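Local coordinates for protein fructosyl amine: oxygen oxidoreductase (Aspergillus fumigatus, PDB 3DJE) that oxidises fructosyl amines with oxygen, using FAD as cofactor, and so removes the sugar adduct from glycated amines, at residues 10-15 against 215-220. Numbering follows the deposited sequence.
With FAD (flavin-adenine dinucleotide), chain C.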
loop_
_atom_site.group_PDB
_atom_site.type_symbol
_atom_site.label_atom_id
_atom_site.label_comp_id
_atom_site.label_asym_id
_atom_site.label_seq_id
_atom_site.Cartn_x
_atom_site.Cartn_y
_atom_site.Cartn_z
ATOM N N LEU A 10 14.475 11.251 -13.707
ATOM C CA LEU A 10 13.188 11.832 -13.342
ATOM C C LEU A 10 12.306 10.763 -12.748
ATOM O O LEU A 10 12.185 9.681 -13.326
ATOM C CB LEU A 10 12.513 12.396 -14.585
ATOM C CG LEU A 10 11.221 13.181 -14.365
ATOM C CD1 LEU A 10 11.472 14.432 -13.523
ATOM C CD2 LEU A 10 10.639 13.570 -15.715
ATOM N N ILE A 11 11.717 11.045 -11.582
ATOM C CA ILE A 11 10.769 10.109 -10.978
ATOM C C ILE A 11 9.394 10.746 -10.972
ATOM O O ILE A 11 9.229 11.858 -10.443
ATOM C CB ILE A 11 11.153 9.735 -9.534
ATOM C CG1 ILE A 11 12.532 9.076 -9.516
ATOM C CG2 ILE A 11 10.085 8.825 -8.896
ATOM C CD1 ILE A 11 13.098 8.941 -8.129
ATOM N N VAL A 12 8.423 10.065 -11.582
ATOM C CA VAL A 12 7.028 10.530 -11.572
ATOM C C VAL A 12 6.300 9.880 -10.401
ATOM O O VAL A 12 6.017 8.671 -10.422
ATOM C CB VAL A 12 6.299 10.236 -12.913
ATOM C CG1 VAL A 12 4.789 10.680 -12.856
ATOM C CG2 VAL A 12 7.005 10.919 -14.072
ATOM N N GLY A 13 6.040 10.689 -9.376
ATOM C CA GLY A 13 5.394 10.250 -8.145
ATOM C C GLY A 13 6.347 10.209 -6.962
ATOM O O GLY A 13 7.362 9.507 -6.996
ATOM N N ALA A 14 6.016 10.951 -5.901
ATOM C CA ALA A 14 6.783 10.950 -4.651
ATOM C C ALA A 14 6.071 10.163 -3.539
ATOM O O ALA A 14 6.123 10.535 -2.364
ATOM C CB ALA A 14 7.055 12.399 -4.201
ATOM N N GLY A 15 5.405 9.080 -3.927
ATOM C CA GLY A 15 4.731 8.216 -2.973
ATOM C C GLY A 15 5.687 7.194 -2.411
ATOM O O GLY A 15 6.904 7.423 -2.333
ATOM N N LEU A 215 8.417 5.624 -13.621
ATOM C CA LEU A 215 6.995 5.842 -13.408
ATOM C C LEU A 215 6.577 5.143 -12.111
ATOM O O LEU A 215 6.516 3.916 -12.047
ATOM C CB LEU A 215 6.202 5.360 -14.617
ATOM C CG LEU A 215 4.685 5.575 -14.568
ATOM C CD1 LEU A 215 4.366 7.048 -14.326
ATOM C CD2 LEU A 215 4.064 5.088 -15.861
ATOM N N CYS A 216 6.306 5.959 -11.093
ATOM C CA CYS A 216 5.982 5.482 -9.749
ATOM C C CYS A 216 4.737 6.197 -9.228
ATOM O O CYS A 216 4.679 6.629 -8.081
ATOM C CB CYS A 216 7.165 5.744 -8.809
ATOM S SG CYS A 216 8.633 4.809 -9.234
ATOM N N ALA A 217 3.729 6.310 -10.084
ATOM C CA ALA A 217 2.528 7.071 -9.772
ATOM C C ALA A 217 1.379 6.248 -9.154
ATOM O O ALA A 217 0.231 6.715 -9.095
ATOM C CB ALA A 217 2.064 7.820 -11.038
ATOM N N GLY A 218 1.687 5.030 -8.704
ATOM C CA GLY A 218 0.720 4.229 -7.970
ATOM C C GLY A 218 -0.536 3.992 -8.774
ATOM O O GLY A 218 -0.461 3.604 -9.953
ATOM N N ALA A 219 -1.685 4.222 -8.142
ATOM C CA ALA A 219 -2.981 3.968 -8.792
ATOM C C ALA A 219 -3.203 4.820 -10.043
ATOM O O ALA A 219 -4.066 4.490 -10.854
ATOM C CB ALA A 219 -4.134 4.184 -7.809
ATOM N N SER A 220 -2.432 5.902 -10.183
ATOM C CA SER A 220 -2.580 6.831 -11.320
ATOM C C SER A 220 -1.649 6.500 -12.487
ATOM O O SER A 220 -1.679 7.183 -13.521
ATOM C CB SER A 220 -2.330 8.280 -10.869
ATOM O OG SER A 220 -3.189 8.630 -9.806
HETATM P PA FAD C . 1.510 5.752 -3.707
HETATM O O1A FAD C . 2.266 5.714 -2.450
HETATM O O2A FAD C . 0.025 5.915 -3.644
HETATM O O5B FAD C . 2.189 6.910 -4.544
HETATM C C5B FAD C . 1.678 7.365 -5.800
HETATM C C4B FAD C . 2.165 8.808 -5.978
HETATM O O4B FAD C . 1.818 9.117 -7.341
HETATM C C3B FAD C . 1.312 9.725 -5.070
HETATM O O3B FAD C . 2.137 10.447 -4.140
HETATM C C2B FAD C . 0.650 10.659 -6.097
HETATM O O2B FAD C . 0.560 12.038 -5.620
HETATM C C1B FAD C . 1.574 10.491 -7.335
HETATM N N9A FAD C . 0.860 11.050 -8.523
HETATM C C8A FAD C . -0.445 10.940 -8.850
HETATM N N7A FAD C . -0.675 11.650 -9.974
HETATM C C5A FAD C . 0.486 12.206 -10.350
HETATM C C6A FAD C . 0.863 13.045 -11.404
HETATM N N6A FAD C . -0.058 13.463 -12.304
HETATM N N1A FAD C . 2.150 13.433 -11.495
HETATM C C2A FAD C . 3.065 13.033 -10.603
HETATM N N3A FAD C . 2.738 12.235 -9.582
HETATM C C4A FAD C . 1.458 11.815 -9.442
HETATM N N1 FAD C . 0.683 -2.178 2.372
HETATM C C2 FAD C . 1.421 -2.845 3.347
HETATM O O2 FAD C . 2.553 -3.274 3.118
HETATM N N3 FAD C . 0.855 -3.033 4.609
HETATM C C4 FAD C . -0.426 -2.585 4.913
HETATM O O4 FAD C . -0.894 -2.767 6.044
HETATM C C4X FAD C . -1.165 -1.932 3.915
HETATM N N5 FAD C . -2.458 -1.485 4.180
HETATM C C5X FAD C . -3.110 -0.686 3.244
HETATM C C6 FAD C . -4.306 -0.076 3.609
HETATM C C7 FAD C . -4.961 0.765 2.717
HETATM C C7M FAD C . -6.289 1.391 3.166
HETATM C C8 FAD C . -4.410 1.023 1.463
HETATM C C8M FAD C . -5.103 2.021 0.505
HETATM C C9 FAD C . -3.195 0.419 1.108
HETATM C C9A FAD C . -2.532 -0.430 2.002
HETATM N N10 FAD C . -1.317 -1.062 1.669
HETATM C C10 FAD C . -0.599 -1.736 2.657
HETATM C "C1'" FAD C . -0.793 -1.000 0.298
HETATM C "C2'" FAD C . 0.231 0.130 0.182
HETATM O "O2'" FAD C . -0.245 1.297 0.888
HETATM C "C3'" FAD C . 0.458 0.452 -1.292
HETATM O "O3'" FAD C . 0.659 -0.778 -2.018
HETATM C "C4'" FAD C . 1.697 1.328 -1.510
HETATM O "O4'" FAD C . 1.744 2.417 -0.589
HETATM C "C5'" FAD C . 1.665 1.880 -2.939
HETATM O "O5'" FAD C . 2.848 2.658 -3.182
HETATM P P FAD C . 3.036 3.421 -4.579
HETATM O O1P FAD C . 2.850 2.445 -5.694
HETATM O O2P FAD C . 4.293 4.185 -4.452
HETATM O O3P FAD C . 1.822 4.474 -4.638
#
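C216 N donates a hydrogen bond of 2.8 Å to V12 O, lying in the carbonyl plane but bent at the hydrogen (143°). It is the last rung between the parallel strands 9-12 and 212-215; the chains stay close as far as G13 and A217, and diverge after them around the cofactor. V12 and L215 stand side by side on one sheet face, and with CG anti to the backbone N (chi1 -178°) L215 brings CD1 to 3.9 Å from V12 CG1. That same CG1 meets the adenine at FAD C2A, 3.7 Å away, so a short branched residue suits the site. On the other face I11 CG2 touches C216 CB at 4.2 Å, while I11 also packs on helix 16-27.

G13 is glycine because a CB would collide with C216 O and, at phi 109°, with the carbonyl oxygen of V12. G15, at the helix N-cap, and G218, at positive phi, lack a CB that would strike FAD O5B and O3P. A217 CA passes close to FAD O4B, yet its single methyl still packs on V12 CG1. With D37 binding FAD at the end of the neighbouring strand, this is the dinucleotide-binding Rossmann-type fold, G13 and G15 fitting its GxGxxG turn.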